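Local atomic coordinates of protelomerase (PDB entry 4F43), a protein that generates and protects the hairpin DNA ends of the linear chromosome of Agrobacterium tumefaciens, probably by cutting replicated telomeres and rejoining the strands. Residues Lys260-Arg265 / Leu302-Tyr307; Asn41-Asp44 / Asp48-Ala51; Glu157-Ala162 / Asp231-Glu236. The protein carries 1 engineered substitution. All coordinates share one frame; numbering follows the deposited sequence.

Interaction 1: residues Lys260-Arg265 / Leu302-Tyr307; sequences KPYGLR and LSYMTY. With nucleotides of chain B.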
loop_
_atom_site.group_PDB
_atom_site.type_symbol
_atom_site.label_atom_id
_atom_site.label_comp_id
_atom_site.label_asym_id
_atom_site.label_seq_id
_atom_site.Cartn_x
_atom_site.Cartn_y
_atom_site.Cartn_z
ATOM N N LYS A 260 -12.473 -1.571 5.274
ATOM C CA LYS A 260 -11.056 -1.228 5.294
ATOM C C LYS A 260 -10.746 -0.245 4.166
ATOM O O LYS A 260 -11.339 -0.330 3.090
ATOM C CB LYS A 260 -10.188 -2.485 5.181
ATOM C CG LYS A 260 -10.015 -3.235 6.496
ATOM C CD LYS A 260 -10.711 -4.589 6.482
ATOM C CE LYS A 260 -9.765 -5.704 6.054
ATOM N NZ LYS A 260 -9.256 -5.538 4.664
ATOM N N PRO A 261 -9.821 0.697 4.415
ATOM C CA PRO A 261 -9.465 1.768 3.474
ATOM C C PRO A 261 -9.070 1.278 2.081
ATOM O O PRO A 261 -9.257 2.009 1.109
ATOM C CB PRO A 261 -8.266 2.436 4.150
ATOM C CG PRO A 261 -8.487 2.202 5.602
ATOM C CD PRO A 261 -9.108 0.836 5.698
ATOM N N TYR A 262 -8.536 0.065 1.985
ATOM C CA TYR A 262 -8.062 -0.447 0.702
ATOM C C TYR A 262 -9.188 -1.042 -0.142
ATOM O O TYR A 262 -9.039 -1.225 -1.351
ATOM C CB TYR A 262 -6.938 -1.467 0.901
ATOM C CG TYR A 262 -5.945 -1.502 -0.242
ATOM C CD1 TYR A 262 -4.838 -0.663 -0.250
ATOM C CD2 TYR A 262 -6.119 -2.367 -1.314
ATOM C CE1 TYR A 262 -3.928 -0.689 -1.294
ATOM C CE2 TYR A 262 -5.215 -2.399 -2.362
ATOM C CZ TYR A 262 -4.122 -1.558 -2.346
ATOM O OH TYR A 262 -3.220 -1.587 -3.385
ATOM N N GLY A 263 -10.316 -1.336 0.496
ATOM C CA GLY A 263 -11.478 -1.844 -0.211
ATOM C C GLY A 263 -12.032 -0.819 -1.184
ATOM O O GLY A 263 -12.637 -1.169 -2.200
ATOM N N LEU A 264 -11.814 0.455 -0.870
ATOM C CA LEU A 264 -12.266 1.552 -1.717
ATOM C C LEU A 264 -11.522 1.566 -3.049
ATOM O O LEU A 264 -12.035 2.059 -4.050
ATOM C CB LEU A 264 -12.076 2.888 -0.997
ATOM C CG LEU A 264 -12.818 3.055 0.330
ATOM C CD1 LEU A 264 -12.457 4.380 0.984
ATOM C CD2 LEU A 264 -14.318 2.953 0.115
ATOM N N ARG A 265 -10.308 1.025 -3.048
ATOM C CA ARG A 265 -9.499 0.930 -4.258
ATOM C C ARG A 265 -10.044 -0.174 -5.162
ATOM O O ARG A 265 -10.155 -0.004 -6.381
ATOM C CB ARG A 265 -8.037 0.660 -3.889
ATOM C CG ARG A 265 -7.046 0.811 -5.030
ATOM C CD ARG A 265 -5.650 1.080 -4.484
ATOM N NE ARG A 265 -4.599 0.814 -5.462
ATOM C CZ ARG A 265 -4.136 1.709 -6.329
ATOM N NH1 ARG A 265 -4.634 2.938 -6.350
ATOM N NH2 ARG A 265 -3.175 1.371 -7.179
ATOM N N LEU A 302 -5.218 -9.449 -10.512
ATOM C CA LEU A 302 -5.990 -10.569 -9.981
ATOM C C LEU A 302 -6.324 -10.372 -8.506
ATOM O O LEU A 302 -7.310 -10.917 -8.006
ATOM C CB LEU A 302 -5.230 -11.883 -10.170
ATOM C CG LEU A 302 -4.897 -12.293 -11.606
ATOM C CD1 LEU A 302 -4.096 -13.584 -11.617
ATOM C CD2 LEU A 302 -6.168 -12.440 -12.429
ATOM N N SER A 303 -5.498 -9.595 -7.814
ATOM C CA SER A 303 -5.693 -9.340 -6.392
ATOM C C SER A 303 -6.747 -8.261 -6.145
ATOM O O SER A 303 -7.169 -8.049 -5.009
ATOM C CB SER A 303 -4.371 -8.934 -5.735
ATOM O OG SER A 303 -3.387 -9.944 -5.890
ATOM N N TYR A 304 -7.171 -7.582 -7.208
ATOM C CA TYR A 304 -8.123 -6.480 -7.072
ATOM C C TYR A 304 -9.546 -6.872 -7.456
ATOM O O TYR A 304 -10.453 -6.040 -7.432
ATOM C CB TYR A 304 -7.672 -5.273 -7.897
ATOM C CG TYR A 304 -6.455 -4.574 -7.341
ATOM C CD1 TYR A 304 -6.585 -3.550 -6.412
ATOM C CD2 TYR A 304 -5.176 -4.939 -7.741
ATOM C CE1 TYR A 304 -5.476 -2.909 -5.897
ATOM C CE2 TYR A 304 -4.059 -4.304 -7.232
ATOM C CZ TYR A 304 -4.214 -3.289 -6.311
ATOM O OH TYR A 304 -3.103 -2.655 -5.802
ATOM N N MET A 305 -9.739 -8.137 -7.812
ATOM C CA MET A 305 -11.052 -8.612 -8.227
ATOM C C MET A 305 -11.662 -9.528 -7.169
ATOM O O MET A 305 -11.427 -10.735 -7.161
ATOM C CB MET A 305 -10.955 -9.322 -9.578
ATOM C CG MET A 305 -9.985 -8.654 -10.542
ATOM S SD MET A 305 -10.291 -9.023 -12.278
ATOM C CE MET A 305 -10.181 -10.807 -12.287
ATOM N N THR A 306 -12.444 -8.935 -6.272
ATOM C CA THR A 306 -13.047 -9.671 -5.167
ATOM C C THR A 306 -14.507 -9.281 -4.951
ATOM O O THR A 306 -15.229 -9.940 -4.201
ATOM C CB THR A 306 -12.280 -9.430 -3.860
ATOM O OG1 THR A 306 -12.986 -10.038 -2.772
ATOM C CG2 THR A 306 -12.150 -7.941 -3.596
ATOM N N TYR A 307 -14.936 -8.205 -5.603
ATOM C CA TYR A 307 -16.311 -7.733 -5.484
ATOM C C TYR A 307 -17.104 -8.014 -6.752
ATOM O O TYR A 307 -16.534 -8.189 -7.828
ATOM C CB TYR A 307 -16.342 -6.229 -5.201
ATOM C CG TYR A 307 -15.763 -5.827 -3.867
ATOM C CD1 TYR A 307 -15.898 -6.644 -2.749
ATOM C CD2 TYR A 307 -15.081 -4.626 -3.724
ATOM C CE1 TYR A 307 -15.367 -6.272 -1.526
ATOM C CE2 TYR A 307 -14.548 -4.247 -2.510
ATOM C CZ TYR A 307 -14.693 -5.073 -1.413
ATOM O OH TYR A 307 -14.163 -4.700 -0.200
ATOM P P DG B 24 -5.818 -1.150 4.884
ATOM O OP1 DG B 24 -7.076 -1.572 4.226
ATOM O OP2 DG B 24 -5.708 0.201 5.480
ATOM O "O5'" DG B 24 -5.469 -2.215 6.023
ATOM C "C5'" DG B 24 -5.650 -3.603 5.765
ATOM C "C4'" DG B 24 -5.375 -4.431 7.008
ATOM O "O4'" DG B 24 -3.977 -4.310 7.381
ATOM C "C3'" DG B 24 -6.170 -4.033 8.253
ATOM O "O3'" DG B 24 -6.627 -5.212 8.905
ATOM C "C2'" DG B 24 -5.139 -3.298 9.104
ATOM C "C1'" DG B 24 -3.921 -4.146 8.782
ATOM N N9 DG B 24 -2.640 -3.560 9.172
ATOM C C8 DG B 24 -2.057 -2.395 8.734
ATOM N N7 DG B 24 -0.896 -2.158 9.285
ATOM C C5 DG B 24 -0.695 -3.234 10.142
ATOM C C6 DG B 24 0.382 -3.542 11.011
ATOM O O6 DG B 24 1.425 -2.901 11.212
ATOM N N1 DG B 24 0.166 -4.740 11.694
ATOM C C2 DG B 24 -0.948 -5.534 11.554
ATOM N N2 DG B 24 -0.990 -6.651 12.290
ATOM N N3 DG B 24 -1.959 -5.258 10.747
ATOM C C4 DG B 24 -1.762 -4.100 10.078
ATOM P P DA B 13 -4.746 -7.221 -1.194
ATOM O OP1 DA B 13 -5.781 -6.168 -1.094
ATOM O OP2 DA B 13 -5.120 -8.588 -1.613
ATOM O "O5'" DA B 13 -3.596 -6.705 -2.177
ATOM C "C5'" DA B 13 -2.888 -5.512 -1.869
ATOM C "C4'" DA B 13 -1.830 -5.235 -2.921
ATOM O "O4'" DA B 13 -0.547 -5.721 -2.452
ATOM C "C3'" DA B 13 -2.069 -5.912 -4.266
ATOM O "O3'" DA B 13 -1.629 -5.060 -5.314
ATOM C "C2'" DA B 13 -1.206 -7.166 -4.175
ATOM C "C1'" DA B 13 -0.013 -6.629 -3.395
ATOM N N9 DA B 13 0.740 -7.645 -2.669
ATOM C C8 DA B 13 0.294 -8.853 -2.213
ATOM N N7 DA B 13 1.214 -9.553 -1.590
ATOM C C5 DA B 13 2.340 -8.747 -1.642
ATOM C C6 DA B 13 3.656 -8.905 -1.162
ATOM N N6 DA B 13 4.093 -9.984 -0.501
ATOM N N1 DA B 13 4.522 -7.899 -1.390
ATOM C C2 DA B 13 4.108 -6.813 -2.050
ATOM N N3 DA B 13 2.902 -6.551 -2.545
ATOM C C4 DA B 13 2.061 -7.567 -2.304
ATOM P P DT B 23 -0.372 2.485 2.296
ATOM O OP1 DT B 23 -1.292 3.297 1.470
ATOM O OP2 DT B 23 0.336 3.103 3.437
ATOM O "O5'" DT B 23 -1.173 1.215 2.846
ATOM C "C5'" DT B 23 -1.993 0.454 1.966
ATOM C "C4'" DT B 23 -2.573 -0.755 2.680
ATOM O "O4'" DT B 23 -1.491 -1.546 3.237
ATOM C "C3'" DT B 23 -3.503 -0.441 3.850
ATOM O "O3'" DT B 23 -4.622 -1.322 3.824
ATOM C "C2'" DT B 23 -2.630 -0.694 5.072
ATOM C "C1'" DT B 23 -1.824 -1.882 4.568
ATOM N N1 DT B 23 -0.580 -2.161 5.341
ATOM C C2 DT B 23 -0.492 -3.347 6.028
ATOM O O2 DT B 23 -1.379 -4.179 6.036
ATOM N N3 DT B 23 0.681 -3.528 6.709
ATOM C C4 DT B 23 1.755 -2.665 6.777
ATOM O O4 DT B 23 2.764 -2.936 7.426
ATOM C C5 DT B 23 1.600 -1.438 6.035
ATOM C C7 DT B 23 2.695 -0.413 6.027
ATOM C C6 DT B 23 0.456 -1.248 5.363
HETATM O O HOH W 1 -1.797 -1.252 -7.426
#

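Interaction 2: residues Asn41-Asp44 / Asp48-Ala51; sequences NGMD and DMQA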
loop_
_atom_site.group_PDB
_atom_site.type_symbol
_atom_site.label_atom_id
_atom_site.label_comp_id
_atom_site.label_asym_id
_atom_site.label_seq_id
_atom_site.Cartn_x
_atom_site.Cartn_y
_atom_site.Cartn_z
ATOM N N ASN A 41 30.159 -5.465 13.052
ATOM C CA ASN A 41 31.296 -4.561 12.900
ATOM C C ASN A 41 32.649 -5.230 13.129
ATOM O O ASN A 41 32.951 -5.675 14.233
ATOM C CB ASN A 41 31.149 -3.354 13.833
ATOM C CG ASN A 41 30.150 -2.339 13.320
ATOM O OD1 ASN A 41 30.527 -1.311 12.757
ATOM N ND2 ASN A 41 28.868 -2.626 13.505
ATOM N N GLY A 42 33.461 -5.295 12.077
ATOM C CA GLY A 42 34.810 -5.819 12.189
ATOM C C GLY A 42 34.970 -7.247 11.699
ATOM O O GLY A 42 36.088 -7.752 11.596
ATOM N N MET A 43 33.853 -7.901 11.398
ATOM C CA MET A 43 33.884 -9.285 10.933
ATOM C C MET A 43 34.474 -9.416 9.533
ATOM O O MET A 43 34.136 -8.654 8.630
ATOM C CB MET A 43 32.487 -9.908 10.967
ATOM C CG MET A 43 32.052 -10.385 12.338
ATOM S SD MET A 43 30.591 -11.435 12.262
ATOM C CE MET A 43 30.410 -11.889 13.983
ATOM N N ASP A 44 35.359 -10.394 9.366
ATOM C CA ASP A 44 35.956 -10.683 8.069
ATOM C C ASP A 44 35.756 -12.148 7.696
ATOM O O ASP A 44 35.930 -12.535 6.540
ATOM C CB ASP A 44 37.445 -10.323 8.069
ATOM C CG ASP A 44 38.141 -10.717 9.356
ATOM O OD1 ASP A 44 39.181 -10.104 9.676
ATOM O OD2 ASP A 44 37.645 -11.629 10.049
ATOM N N ASP A 48 31.354 -16.956 11.073
ATOM C CA ASP A 48 30.808 -16.248 12.224
ATOM C C ASP A 48 29.602 -15.409 11.826
ATOM O O ASP A 48 28.687 -15.209 12.624
ATOM C CB ASP A 48 31.877 -15.376 12.885
ATOM C CG ASP A 48 32.977 -16.197 13.532
ATOM O OD1 ASP A 48 34.012 -16.431 12.871
ATOM O OD2 ASP A 48 32.807 -16.610 14.699
ATOM N N MET A 49 29.607 -14.914 10.591
ATOM C CA MET A 49 28.437 -14.246 10.039
ATOM C C MET A 49 27.289 -15.243 10.014
ATOM O O MET A 49 26.178 -14.951 10.466
ATOM C CB MET A 49 28.712 -13.762 8.615
ATOM C CG MET A 49 29.815 -12.731 8.491
ATOM S SD MET A 49 30.023 -12.186 6.786
ATOM C CE MET A 49 31.379 -11.032 6.957
ATOM N N GLN A 50 27.581 -16.428 9.490
ATOM C CA GLN A 50 26.593 -17.491 9.382
ATOM C C GLN A 50 26.069 -17.901 10.753
ATOM O O GLN A 50 24.888 -18.191 10.906
ATOM C CB GLN A 50 27.190 -18.706 8.670
ATOM C CG GLN A 50 26.172 -19.784 8.334
ATOM C CD GLN A 50 25.234 -19.370 7.218
ATOM O OE1 GLN A 50 25.664 -18.823 6.204
ATOM N NE2 GLN A 50 23.943 -19.627 7.401
ATOM N N ALA A 51 26.952 -17.927 11.746
ATOM C CA ALA A 51 26.554 -18.277 13.107
ATOM C C ALA A 51 25.642 -17.208 13.702
ATOM O O ALA A 51 24.625 -17.517 14.329
ATOM C CB ALA A 51 27.780 -18.477 13.983
#

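Interaction 3: residues Glu157-Ala162 / Asp231-Glu236; sequences EVFTQA and DDFSSE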
loop_
_atom_site.group_PDB
_atom_site.type_symbol
_atom_site.label_atom_id
_atom_site.label_comp_id
_atom_site.label_asym_id
_atom_site.label_seq_id
_atom_site.Cartn_x
_atom_site.Cartn_y
_atom_site.Cartn_z
ATOM N N GLU A 157 -0.262 7.242 -0.984
ATOM C CA GLU A 157 -0.242 8.142 -2.130
ATOM C C GLU A 157 -1.102 9.374 -1.868
ATOM O O GLU A 157 -0.645 10.503 -2.029
ATOM C CB GLU A 157 -0.746 7.422 -3.381
ATOM C CG GLU A 157 0.085 6.217 -3.791
ATOM C CD GLU A 157 -0.575 5.403 -4.888
ATOM O OE1 GLU A 157 -1.784 5.600 -5.128
ATOM O OE2 GLU A 157 0.116 4.569 -5.509
ATOM N N VAL A 158 -2.344 9.140 -1.453
ATOM C CA VAL A 158 -3.303 10.215 -1.200
ATOM C C VAL A 158 -2.819 11.204 -0.144
ATOM O O VAL A 158 -2.752 12.407 -0.394
ATOM C CB VAL A 158 -4.677 9.656 -0.757
ATOM C CG1 VAL A 158 -5.579 10.781 -0.266
ATOM C CG2 VAL A 158 -5.341 8.898 -1.892
ATOM N N PHE A 159 -2.481 10.693 1.034
ATOM C CA PHE A 159 -2.127 11.549 2.160
ATOM C C PHE A 159 -0.731 12.165 2.066
ATOM O O PHE A 159 -0.499 13.254 2.590
ATOM C CB PHE A 159 -2.260 10.790 3.484
ATOM C CG PHE A 159 -3.681 10.502 3.884
ATOM C CD1 PHE A 159 -4.500 11.514 4.353
ATOM C CD2 PHE A 159 -4.191 9.218 3.806
ATOM C CE1 PHE A 159 -5.802 11.251 4.727
ATOM C CE2 PHE A 159 -5.491 8.950 4.178
ATOM C CZ PHE A 159 -6.299 9.968 4.639
ATOM N N THR A 160 0.200 11.480 1.405
ATOM C CA THR A 160 1.598 11.904 1.475
ATOM C C THR A 160 2.224 12.443 0.185
ATOM O O THR A 160 3.064 13.340 0.243
ATOM C CB THR A 160 2.504 10.786 2.038
ATOM O OG1 THR A 160 2.584 9.709 1.097
ATOM C CG2 THR A 160 1.955 10.264 3.357
ATOM N N GLN A 161 1.840 11.910 -0.970
ATOM C CA GLN A 161 2.586 12.225 -2.189
ATOM C C GLN A 161 1.794 12.205 -3.498
ATOM O O GLN A 161 2.343 11.874 -4.549
ATOM C CB GLN A 161 3.794 11.291 -2.307
ATOM C CG GLN A 161 3.436 9.814 -2.265
ATOM C CD GLN A 161 4.657 8.919 -2.256
ATOM O OE1 GLN A 161 5.768 9.368 -1.977
ATOM N NE2 GLN A 161 4.458 7.642 -2.567
ATOM N N ALA A 162 0.518 12.571 -3.444
ATOM C CA ALA A 162 -0.289 12.643 -4.658
ATOM C C ALA A 162 -0.205 14.023 -5.304
ATOM O O ALA A 162 -0.113 15.037 -4.613
ATOM C CB ALA A 162 -1.738 12.283 -4.362
ATOM N N ASP A 231 6.582 4.755 7.727
ATOM C CA ASP A 231 6.502 4.464 9.154
ATOM C C ASP A 231 5.900 5.646 9.908
ATOM O O ASP A 231 5.051 5.470 10.787
ATOM C CB ASP A 231 7.885 4.121 9.711
ATOM C CG ASP A 231 8.526 2.949 8.991
ATOM O OD1 ASP A 231 8.169 1.793 9.299
ATOM O OD2 ASP A 231 9.388 3.186 8.118
ATOM N N ASP A 232 6.349 6.847 9.553
ATOM C CA ASP A 232 5.811 8.073 10.130
ATOM C C ASP A 232 4.314 8.169 9.877
ATOM O O ASP A 232 3.539 8.419 10.797
ATOM C CB ASP A 232 6.515 9.299 9.549
ATOM C CG ASP A 232 7.931 9.458 10.064
ATOM O OD1 ASP A 232 8.181 9.107 11.235
ATOM O OD2 ASP A 232 8.793 9.934 9.296
ATOM N N PHE A 233 3.920 7.960 8.624
ATOM C CA PHE A 233 2.513 7.983 8.240
ATOM C C PHE A 233 1.709 6.940 9.009
ATOM O O PHE A 233 0.581 7.201 9.436
ATOM C CB PHE A 233 2.371 7.749 6.734
ATOM C CG PHE A 233 0.956 7.524 6.288
ATOM C CD1 PHE A 233 0.083 8.589 6.146
ATOM C CD2 PHE A 233 0.498 6.247 6.006
ATOM C CE1 PHE A 233 -1.220 8.384 5.738
ATOM C CE2 PHE A 233 -0.805 6.038 5.596
ATOM C CZ PHE A 233 -1.663 7.108 5.460
ATOM N N SER A 234 2.296 5.759 9.178
ATOM C CA SER A 234 1.655 4.685 9.924
ATOM C C SER A 234 1.381 5.108 11.362
ATOM O O SER A 234 0.227 5.166 11.791
ATOM C CB SER A 234 2.516 3.420 9.902
ATOM O OG SER A 234 2.618 2.893 8.589
ATOM N N SER A 235 2.446 5.423 12.096
ATOM C CA SER A 235 2.323 5.801 13.502
ATOM C C SER A 235 1.450 7.040 13.708
ATOM O O SER A 235 0.824 7.201 14.755
ATOM C CB SER A 235 3.706 6.025 14.118
ATOM O OG SER A 235 4.490 4.844 14.060
ATOM N N GLU A 236 1.407 7.906 12.699
ATOM C CA GLU A 236 0.649 9.150 12.781
ATOM C C GLU A 236 -0.847 8.958 12.537
ATOM O O GLU A 236 -1.675 9.519 13.256
ATOM C CB GLU A 236 1.195 10.172 11.780
ATOM C CG GLU A 236 0.411 11.472 11.705
ATOM C CD GLU A 236 0.908 12.515 12.686
ATOM O OE1 GLU A 236 1.653 13.422 12.257
ATOM O OE2 GLU A 236 0.554 12.431 13.880
#

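Interaction 1: residues Lys260-Arg265 / Leu302-Tyr307
The hydroxyl of Tyr304 sits between that of Tyr262 and a DNA 3' oxygen. Tyr262 OH and Tyr304 OH are hydrogen-bonded at 2.6 Å, and either could be the donor. Tyr304 OH also lies 2.9 Å from O3' of DA13 of chain B, a possible bond whose proton is not settled. This is part of the DNA-binding face of the telomere resolvase catalytic domain. The place of Tyr304 is consistent with the strand-cutting tyrosine of this family, as in tyrosine recombinases. The hydroxyl of Tyr304 comes in at the edge of the Tyr262 ring, in its plane. Next to the hydroxyls the rings touch through Tyr262 CE2 and Tyr304 CE1, 3.6 Å apart.

Arg265 has CG anti to the backbone N (chi1 -168°), which with the extended chain carries NE to the Tyr304 side. Its guanidinium turns an edge to Tyr304 OH, and its plane stands 71° from that of the Tyr304 ring. A water accepts from Arg265 NH2 and lies beside the same hydroxyl, while NH1 bonds Gly152 O. Farther along, Gly263 O meets the Tyr307 ring edge at CE2, and Tyr307 OH bonds Glu257. Tyr262 N donates to OP1 of DG24 of chain B at 3.1 Å, with an N-H...O angle of 146°.

Interaction 2: residues Asn41-Asp44 / Asp48-Ala51
Asp48, in the first turn of helix 46-59, meets the tip of Met43 from the preceding loop. Its CB is 3.9 Å from Met43 CE, and the two side chains cross at about a right angle. The carboxylate of Asp48 is exposed. Its OD1 is 6.6 Å from Asp44 OD2, so the two like charges are near but not in contact.

Met49 comes next and makes the main packing. Met43 SD is 4.0 Å from the backbone N of Met49 and 4.1 Å from Met49 CG. The two methionines lie alongside each other and run in opposite directions. Each is extended beyond CG, which carries Met49 CE back to Met43 O, 4.0 Å away. The contact is van der Waals packing, with Met43 SD and Met49 CE also lying against backbone N and O atoms. Met49 is buried; Met89 and Ile92 of helix 89-92 also touch it, as do Asp1 and His87.

Gln50 turns to other partners. Its NE2 bonds Asp54 one turn later, and its chain touches Ile92. This is a helix-loop-helix connection, with helix 28-40 leading through the loop into helix 46-59 and a loop methionine folded back on the start of the second helix.

Interaction 3: residues Glu157-Ala162 / Asp231-Glu236
Phe233 pushes its ring into the side of helix 155-161, between Phe159 and Thr160. This is the tight part of the contact, and all three residues are buried. The leading atom is Phe233 CE1, which sits 3.5 Å from Phe159 CB. The same corner of the ring reaches the Phe159 ring, with Phe233 CZ 3.7 Å from Phe159 CD2. The rings meet obliquely, their planes 35° apart and their centroids 5.7 Å apart. On the neighbouring carbon, Thr160 CG2 touches Phe233 CD1 at 3.8 Å. With chi1 at 69°, Thr160 keeps CG2 beside its backbone N and turned to the Phe233 ring. Its OG1 is meanwhile bonded to Tyr156 O within the same helix. The packing is wholly apolar.

The other side of helix 230-248 is loose. Asp231, Asp232 and Ser235 are exposed and stay clear of helix 155-161. Asp232 bonds Ser229, and Ser235 OG makes a weak bond to Asp231 O. The DNA lies close by, with Phe233 packing on a phosphate and Ser234 on a thymine base.

The contact joins two helices of the catalytic domain, and helix 155-161 carries a wider pi-type turn here. Trp225 of helix 220-225 meets the Phe159 ring edge-to-face. Ile148 of helix 140-151 also touches Phe159, and the backbone of Thr160 bonds Gly227 in the stretch leading to helix 230-248.

Overall arrangement
Interactions 1 and 3 both belong to the catalytic domain and both lie beside the DNA. Their centres are about 19 Å apart. They touch where Arg265 NH1 packs at 4.1 Å from Glu157 OE1, so the arginine next to the tyrosine pair also borders helix 155-161. Helices 230-248 and 263-276, one from each contact, follow each other in the chain. Interaction 2 stands apart, near the N-terminal end. Its centre is about 44 Å from that of interaction 1 and about 37 Å from that of interaction 3. Its nearest atom is still about 12 Å from the DNA, against about 4 Å for interaction 3.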